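Local atomic coordinates of transcriptional regulator I2 (Pseudomonas fluorescens A506, PDB entry 4MO7), a protein that is a TetR-family protein, probably a dimeric DNA-binding transcriptional regulator, that also acts as a superantigen associated with Crohn's disease. Residues G32-T37 with G64-H69; H68-K73 with L77-E82; E104-L109 with E203-V208. All blocks are in the same frame, centred on the assembly; numbering follows the deposited sequence.

Contact 1 of 3, residues G32-T37 with G64-H69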
# COMPACT_ATOMS: atom_id res chain seq x y z
N GLY A 32 18.64 25.53 -12.37
CA GLY A 32 17.21 25.40 -12.21
C GLY A 32 16.59 24.96 -13.51
O GLY A 32 15.69 24.12 -13.51
N LYS A 33 17.07 25.52 -14.63
CA LYS A 33 16.57 25.12 -15.94
C LYS A 33 16.89 23.65 -16.17
O LYS A 33 16.11 22.89 -16.76
CB LYS A 33 17.23 25.93 -17.06
CG LYS A 33 16.68 27.34 -17.31
CD LYS A 33 17.66 28.11 -18.23
CE LYS A 33 17.22 29.55 -18.44
NZ LYS A 33 18.19 30.25 -19.35
N LEU A 34 18.08 23.25 -15.74
CA LEU A 34 18.48 21.87 -15.95
C LEU A 34 17.63 20.94 -15.11
O LEU A 34 17.13 19.93 -15.63
CB LEU A 34 19.97 21.70 -15.61
CG LEU A 34 20.85 20.76 -16.41
CD1 LEU A 34 20.72 20.86 -17.90
CD2 LEU A 34 22.31 21.02 -16.02
N LEU A 35 17.47 21.25 -13.82
CA LEU A 35 16.70 20.39 -12.92
C LEU A 35 15.26 20.29 -13.37
O LEU A 35 14.71 19.21 -13.44
CB LEU A 35 16.68 20.94 -11.49
CG LEU A 35 17.87 20.62 -10.62
CD1 LEU A 35 17.53 20.88 -9.17
CD2 LEU A 35 18.24 19.17 -10.88
N GLN A 36 14.63 21.44 -13.62
CA GLN A 36 13.21 21.44 -13.96
C GLN A 36 12.98 20.76 -15.29
O GLN A 36 11.97 20.07 -15.46
CB GLN A 36 12.70 22.86 -14.09
CG GLN A 36 12.80 23.66 -12.80
CD GLN A 36 11.44 23.92 -12.24
OE1 GLN A 36 11.03 23.27 -11.28
NE2 GLN A 36 10.70 24.85 -12.86
N THR A 37 13.90 20.96 -16.23
CA THR A 37 13.72 20.28 -17.54
C THR A 37 14.02 18.78 -17.44
O THR A 37 13.32 17.98 -18.05
CB THR A 37 14.61 20.92 -18.65
OG1 THR A 37 14.29 22.31 -18.73
CG2 THR A 37 14.33 20.25 -20.00
N GLY A 64 28.55 18.17 -22.65
CA GLY A 64 29.66 18.25 -21.70
C GLY A 64 29.50 19.35 -20.66
O GLY A 64 30.13 19.33 -19.60
N SER A 65 28.64 20.30 -20.94
CA SER A 65 28.41 21.41 -20.00
C SER A 65 27.43 21.01 -18.89
O SER A 65 27.26 21.70 -17.86
CB SER A 65 27.84 22.60 -20.76
OG SER A 65 26.61 22.20 -21.34
N ILE A 66 26.76 19.88 -19.08
CA ILE A 66 25.78 19.49 -18.05
C ILE A 66 26.57 19.33 -16.77
O ILE A 66 26.18 19.79 -15.68
CB ILE A 66 25.07 18.19 -18.43
CG1 ILE A 66 23.98 18.49 -19.46
CG2 ILE A 66 24.46 17.56 -17.18
CD1 ILE A 66 23.74 17.31 -20.37
N PHE A 67 27.77 18.78 -16.93
CA PHE A 67 28.54 18.32 -15.80
C PHE A 67 29.42 19.37 -15.22
O PHE A 67 30.41 19.08 -14.57
CB PHE A 67 29.32 17.10 -16.21
CG PHE A 67 28.42 16.00 -16.66
CD1 PHE A 67 27.64 15.33 -15.74
CD2 PHE A 67 28.26 15.74 -17.99
CE1 PHE A 67 26.77 14.35 -16.14
CE2 PHE A 67 27.40 14.74 -18.41
CZ PHE A 67 26.65 14.05 -17.48
N HIS A 68 29.03 20.61 -15.47
CA HIS A 68 29.55 21.72 -14.70
C HIS A 68 28.70 22.00 -13.45
O HIS A 68 29.16 22.63 -12.50
CB HIS A 68 29.64 22.98 -15.56
CG HIS A 68 29.76 24.24 -14.76
ND1 HIS A 68 28.65 24.98 -14.39
CD2 HIS A 68 30.83 24.86 -14.22
CE1 HIS A 68 29.05 26.01 -13.68
NE2 HIS A 68 30.36 25.97 -13.57
N HIS A 69 27.45 21.53 -13.45
CA HIS A 69 26.51 21.80 -12.34
C HIS A 69 26.21 20.63 -11.38
O HIS A 69 25.88 20.83 -10.20
CB HIS A 69 25.18 22.27 -12.93
CG HIS A 69 25.07 23.75 -12.99
ND1 HIS A 69 24.85 24.51 -11.86
CD2 HIS A 69 25.22 24.61 -14.01
CE1 HIS A 69 24.84 25.79 -12.19
NE2 HIS A 69 25.06 25.88 -13.49
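L34 reaches from helix 30-45 to the turn of 64-69 with both methyls: CD2 makes the closest approaches, while L34 CD1 lies 4.3 Å from I66 CG1. CD2 packs against the branch methyl of I66, L34 CD2 to I66 CG2 being 4.2 Å. The same methyl lies 4.1 Å from I66 O, so it rests against both the side chain and the backbone of that residue, and H69 CB, three residues on, lies 4.4 Å from L34 CD2. The first torsion of L34, at -144°, is well away from a staggered value, and this swing belongs to the pose that carries CD2 over to the turn. The CB of I66 does not aim squarely at the helix; the beta branch nevertheless offers CG2 to L34, while the same CG2 sits over the centre of the F67 ring, 4.0 Å above its plane. A beta-branched residue suits this place because one methyl serves two neighbours at once.

I66 O accepts a hydrogen bond from H69 N (3.1 Å) within the turn, so its contact with leucine is mere packing. H69 contributes its CB at the edge of the contact. Around the pair, L34 also packs on V59, I61 and F70, and I66 on V52 and I76, so both aliphatic chains are buried on several sides. Helix 30-45 is thereby joined to the segment after helix 52-59, the position that the recognition helix occupies in the three-helix, helix-turn-helix DNA-binding domain of TetR-family proteins.

Contact 2 of 3, residues H68-K73 with L77-E82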
# COMPACT_ATOMS: atom_id res chain seq x y z
N HIS A 68 29.03 20.61 -15.47
CA HIS A 68 29.55 21.72 -14.70
C HIS A 68 28.70 22.00 -13.45
O HIS A 68 29.16 22.63 -12.50
CB HIS A 68 29.64 22.98 -15.56
CG HIS A 68 29.76 24.24 -14.76
ND1 HIS A 68 28.65 24.98 -14.39
CD2 HIS A 68 30.83 24.86 -14.22
CE1 HIS A 68 29.05 26.01 -13.68
NE2 HIS A 68 30.36 25.97 -13.57
N HIS A 69 27.45 21.53 -13.45
CA HIS A 69 26.51 21.80 -12.34
C HIS A 69 26.21 20.63 -11.38
O HIS A 69 25.88 20.83 -10.20
CB HIS A 69 25.18 22.27 -12.93
CG HIS A 69 25.07 23.75 -12.99
ND1 HIS A 69 24.85 24.51 -11.86
CD2 HIS A 69 25.22 24.61 -14.01
CE1 HIS A 69 24.84 25.79 -12.19
NE2 HIS A 69 25.06 25.88 -13.49
N PHE A 70 26.33 19.42 -11.92
CA PHE A 70 26.10 18.24 -11.14
C PHE A 70 27.30 17.36 -11.42
O PHE A 70 27.91 17.44 -12.49
CB PHE A 70 24.82 17.56 -11.64
CG PHE A 70 23.60 18.41 -11.45
CD1 PHE A 70 22.96 18.41 -10.26
CD2 PHE A 70 23.17 19.26 -12.46
CE1 PHE A 70 21.85 19.20 -10.05
CE2 PHE A 70 22.05 20.03 -12.28
CZ PHE A 70 21.41 20.03 -11.07
N LYS A 71 27.66 16.50 -10.46
CA LYS A 71 28.86 15.69 -10.65
C LYS A 71 28.59 14.54 -11.57
O LYS A 71 29.53 13.90 -12.05
CB LYS A 71 29.30 15.05 -9.34
CG LYS A 71 29.54 15.98 -8.19
CD LYS A 71 29.94 15.13 -7.00
CE LYS A 71 29.15 13.83 -6.98
NZ LYS A 71 29.67 12.92 -5.93
N SER A 72 27.31 14.23 -11.78
CA SER A 72 26.91 13.03 -12.50
C SER A 72 25.45 13.10 -12.89
O SER A 72 24.69 13.95 -12.39
CB SER A 72 27.13 11.81 -11.59
OG SER A 72 26.26 11.87 -10.47
N LYS A 73 25.03 12.23 -13.80
CA LYS A 73 23.64 12.11 -14.15
C LYS A 73 22.84 11.62 -12.92
O LYS A 73 21.74 12.11 -12.65
CB LYS A 73 23.48 11.13 -15.32
CG LYS A 73 22.07 11.07 -15.95
CD LYS A 73 22.04 10.04 -17.12
CE LYS A 73 20.64 9.58 -17.35
NZ LYS A 73 20.45 8.31 -18.17
N LEU A 77 19.40 13.23 -10.88
CA LEU A 77 18.20 12.49 -10.43
C LEU A 77 17.98 12.74 -8.96
O LEU A 77 16.85 13.03 -8.54
CB LEU A 77 18.33 10.99 -10.69
CG LEU A 77 17.16 10.07 -10.30
CD1 LEU A 77 15.90 10.43 -11.03
CD2 LEU A 77 17.58 8.58 -10.53
N ARG A 78 19.05 12.66 -8.17
CA ARG A 78 18.98 13.00 -6.74
C ARG A 78 18.38 14.39 -6.54
O ARG A 78 17.52 14.58 -5.68
CB ARG A 78 20.39 13.01 -6.14
CG ARG A 78 20.40 13.47 -4.66
CD ARG A 78 21.85 13.74 -4.27
NE ARG A 78 21.88 14.76 -3.23
CZ ARG A 78 23.00 15.31 -2.77
NH1 ARG A 78 24.17 14.93 -3.27
NH2 ARG A 78 22.94 16.24 -1.81
N ALA A 79 18.83 15.37 -7.32
CA ALA A 79 18.38 16.76 -7.11
C ALA A 79 16.94 16.92 -7.53
O ALA A 79 16.21 17.67 -6.88
CB ALA A 79 19.27 17.76 -7.88
N VAL A 80 16.51 16.24 -8.58
CA VAL A 80 15.06 16.30 -8.97
C VAL A 80 14.24 15.79 -7.79
O VAL A 80 13.23 16.39 -7.40
CB VAL A 80 14.81 15.43 -10.20
CG1 VAL A 80 13.34 15.18 -10.47
CG2 VAL A 80 15.48 16.11 -11.41
N MET A 81 14.68 14.69 -7.20
CA MET A 81 13.90 14.12 -6.10
C MET A 81 13.98 15.01 -4.86
O MET A 81 12.99 15.20 -4.15
CB MET A 81 14.37 12.72 -5.80
CG MET A 81 14.16 11.76 -6.99
SD MET A 81 14.44 10.10 -6.33
CE MET A 81 14.41 9.11 -7.81
N GLU A 82 15.15 15.56 -4.58
CA GLU A 82 15.27 16.46 -3.43
C GLU A 82 14.38 17.69 -3.59
O GLU A 82 13.70 18.12 -2.65
CB GLU A 82 16.73 16.89 -3.24
CG GLU A 82 17.64 15.82 -2.65
CD GLU A 82 19.06 16.36 -2.47
OE1 GLU A 82 19.84 15.78 -1.71
OE2 GLU A 82 19.39 17.38 -3.11
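A79 and F70 bury 31 and 26 Å² in this contact, and they meet through one pair of carbons: F70 CE1 lies 3.7 Å from A79 CB. The methyl approaches the ring obliquely, neither squarely over it nor in its plane. F70 holds its ring there with CG beside the backbone N and anti to the carbonyl carbon (chi1 -63°), which sends the phenyl group from the extended backbone toward the helix. Alanine fits the helix side because its single methyl lets a large ring come close to the backbone. The ring and the methyl have common neighbours on helix 30-45: L35 touches both, and R31 and L34 also pack on F70.

K73, which buries as much as A79, joins the contact through its backbone. L77 N donates to K73 O at 3.1 Å with an N-H...O angle of 154°, the donor lying in the carbonyl plane, as expected of an i to i+4 bond in the first turn of helix 73-97. L77 CB also lies 4.1 Å from K73 O. The nearly extended lysine chain carries NZ to the carbonyls of T50 and F47, with a cation-pi contact to F47 as well; lysine thus supplies both reach and charge.

Just before the helix, S72 uses OG to accept from the backbone N of E75. This is a serine N-cap, and with the phenylalanine tucked back on the first turns it forms the junction by which the TetR DNA-binding domain passes into its long linking helix.

Contact 3 of 3, residues E104-L109 with E203-V208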
# COMPACT_ATOMS: atom_id res chain seq x y z
N GLU A 104 -7.53 21.44 12.16
CA GLU A 104 -7.10 22.00 10.89
C GLU A 104 -5.63 21.64 10.57
O GLU A 104 -5.28 21.54 9.39
CB GLU A 104 -7.36 23.49 10.83
CG GLU A 104 -8.90 23.74 10.60
CD GLU A 104 -9.35 23.40 9.16
OE1 GLU A 104 -8.81 23.99 8.21
OE2 GLU A 104 -10.24 22.54 8.95
N ARG A 105 -4.81 21.48 11.61
CA ARG A 105 -3.40 21.14 11.36
C ARG A 105 -3.30 19.70 10.89
O ARG A 105 -2.59 19.41 9.93
CB ARG A 105 -2.56 21.37 12.62
CG ARG A 105 -2.49 22.89 12.95
CD ARG A 105 -1.91 23.22 14.32
NE ARG A 105 -0.54 22.80 14.48
CZ ARG A 105 0.52 23.46 14.01
NH1 ARG A 105 0.38 24.59 13.32
NH2 ARG A 105 1.73 22.98 14.24
N VAL A 106 -3.97 18.77 11.55
CA VAL A 106 -4.02 17.37 11.04
C VAL A 106 -4.60 17.33 9.61
O VAL A 106 -4.07 16.67 8.74
CB VAL A 106 -4.78 16.40 12.01
CG1 VAL A 106 -4.76 14.98 11.49
CG2 VAL A 106 -4.12 16.43 13.41
N LEU A 107 -5.71 18.05 9.36
CA LEU A 107 -6.29 18.04 8.05
C LEU A 107 -5.36 18.61 7.02
O LEU A 107 -5.31 18.12 5.90
CB LEU A 107 -7.63 18.82 8.08
CG LEU A 107 -8.33 18.79 6.73
CD1 LEU A 107 -8.67 17.35 6.28
CD2 LEU A 107 -9.62 19.67 6.83
N ALA A 108 -4.60 19.65 7.40
CA ALA A 108 -3.66 20.24 6.44
C ALA A 108 -2.64 19.20 5.99
O ALA A 108 -2.28 19.16 4.80
CB ALA A 108 -2.93 21.42 7.08
N LEU A 109 -2.08 18.43 6.92
CA LEU A 109 -1.10 17.43 6.49
C LEU A 109 -1.74 16.34 5.67
O LEU A 109 -1.17 15.90 4.70
CB LEU A 109 -0.42 16.80 7.69
CG LEU A 109 0.28 17.79 8.68
CD1 LEU A 109 1.26 16.97 9.54
CD2 LEU A 109 1.04 18.81 7.91
N GLU A 203 -12.73 12.59 5.26
CA GLU A 203 -13.04 11.24 5.73
C GLU A 203 -11.82 10.70 6.44
O GLU A 203 -11.97 10.09 7.48
CB GLU A 203 -13.42 10.30 4.59
CG GLU A 203 -14.79 10.49 4.04
CD GLU A 203 -15.89 10.04 5.02
OE1 GLU A 203 -15.69 9.06 5.81
OE2 GLU A 203 -16.96 10.69 4.96
N ALA A 204 -10.61 10.97 5.93
CA ALA A 204 -9.40 10.53 6.66
C ALA A 204 -9.27 11.14 8.04
O ALA A 204 -8.86 10.48 8.98
CB ALA A 204 -8.06 10.76 5.86
N LEU A 205 -9.68 12.40 8.16
CA LEU A 205 -9.64 13.09 9.44
C LEU A 205 -10.61 12.45 10.41
O LEU A 205 -10.31 12.37 11.58
CB LEU A 205 -10.04 14.56 9.23
CG LEU A 205 -9.88 15.44 10.46
CD1 LEU A 205 -8.37 15.68 10.71
CD2 LEU A 205 -10.57 16.77 10.19
N LEU A 206 -11.77 12.03 9.91
CA LEU A 206 -12.81 11.39 10.76
C LEU A 206 -12.30 10.09 11.28
O LEU A 206 -12.54 9.70 12.42
CB LEU A 206 -14.09 11.13 9.98
CG LEU A 206 -15.03 12.28 9.66
CD1 LEU A 206 -16.05 11.80 8.69
CD2 LEU A 206 -15.73 12.76 10.90
N MET A 207 -11.55 9.39 10.45
CA MET A 207 -10.96 8.16 10.97
C MET A 207 -9.89 8.41 12.04
O MET A 207 -9.92 7.78 13.09
CB MET A 207 -10.37 7.30 9.86
CG MET A 207 -9.73 6.08 10.45
SD MET A 207 -9.11 5.06 9.12
CE MET A 207 -7.64 5.99 8.66
N VAL A 208 -8.96 9.32 11.79
CA VAL A 208 -7.82 9.40 12.66
C VAL A 208 -8.05 10.19 13.98
O VAL A 208 -7.43 9.88 14.99
CB VAL A 208 -6.57 9.78 11.92
CG1 VAL A 208 -6.60 11.19 11.55
CG2 VAL A 208 -5.36 9.49 12.77
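V106 and L107 of helix 102-110 meet L205 of helix 197-208 in the all-helical C-terminal domain of the TetR fold, where the two short segments run at 125° to each other with axes 9.8 Å apart. The side-chain contacts are all apolar. Ahead of them in sequence, R105 turns its CB away from the partner helix, and its NE forms a salt bridge with E160 of helix 137-163. Its charge is thus paired there, and the contact with helix 197-208 is left to apolar side chains.

V106 is the first residue to touch. Its CB faces the other helix, and CG1, anti to the backbone N (chi1 -178°), is the branch that does the work. V106 CG1 meets L205 CD1 at 3.8 Å, the two side chains crossing at a slant, and V208 CG1 one turn further along at 4.2 Å. A valine suits the spot: compact and beta-branched, it presents a methyl close to its own helix without a long reach. V106 also packs on V157 of helix 137-163, so it is covered from a second helix.

L107 follows, and there it is the base of the side chain that matters, L107 CB lying 4.2 Å from L205 CD2. The longer leucine across the interface comes to the backbone itself. Beyond, A204 packs on F177 of the second subunit, and E203 OE1 accepts from the backbone N of D170 there, which places helix 197-208 in the dimer interface. L205 CD1 reaches both V106 and L107, while CD2 rests on L107 CB, and L205 CD1 ends 3.8 Å from L107 N.

From the N terminus, helix 30-45 comes first, and contact 1 closes a mostly helical loop of 26 residues when 64-69 returns to it. Contact 2 starts where that ends, sharing H68 and H69, and closes a very short loop into helix 73-97. The two are consecutive rather than nested, with centres 8 Å apart, and they touch: L35 CD2 lies 3.3 Å from F70 CZ. Contact 1 joins two parts of the DNA-binding domain, and contact 2 ties its end to the long helix leading out. Contact 3 opens later, on helix 102-110, and spans 93 residues to helix 197-208, closing the C-terminal domain about 35 Å from contact 2, centre to centre.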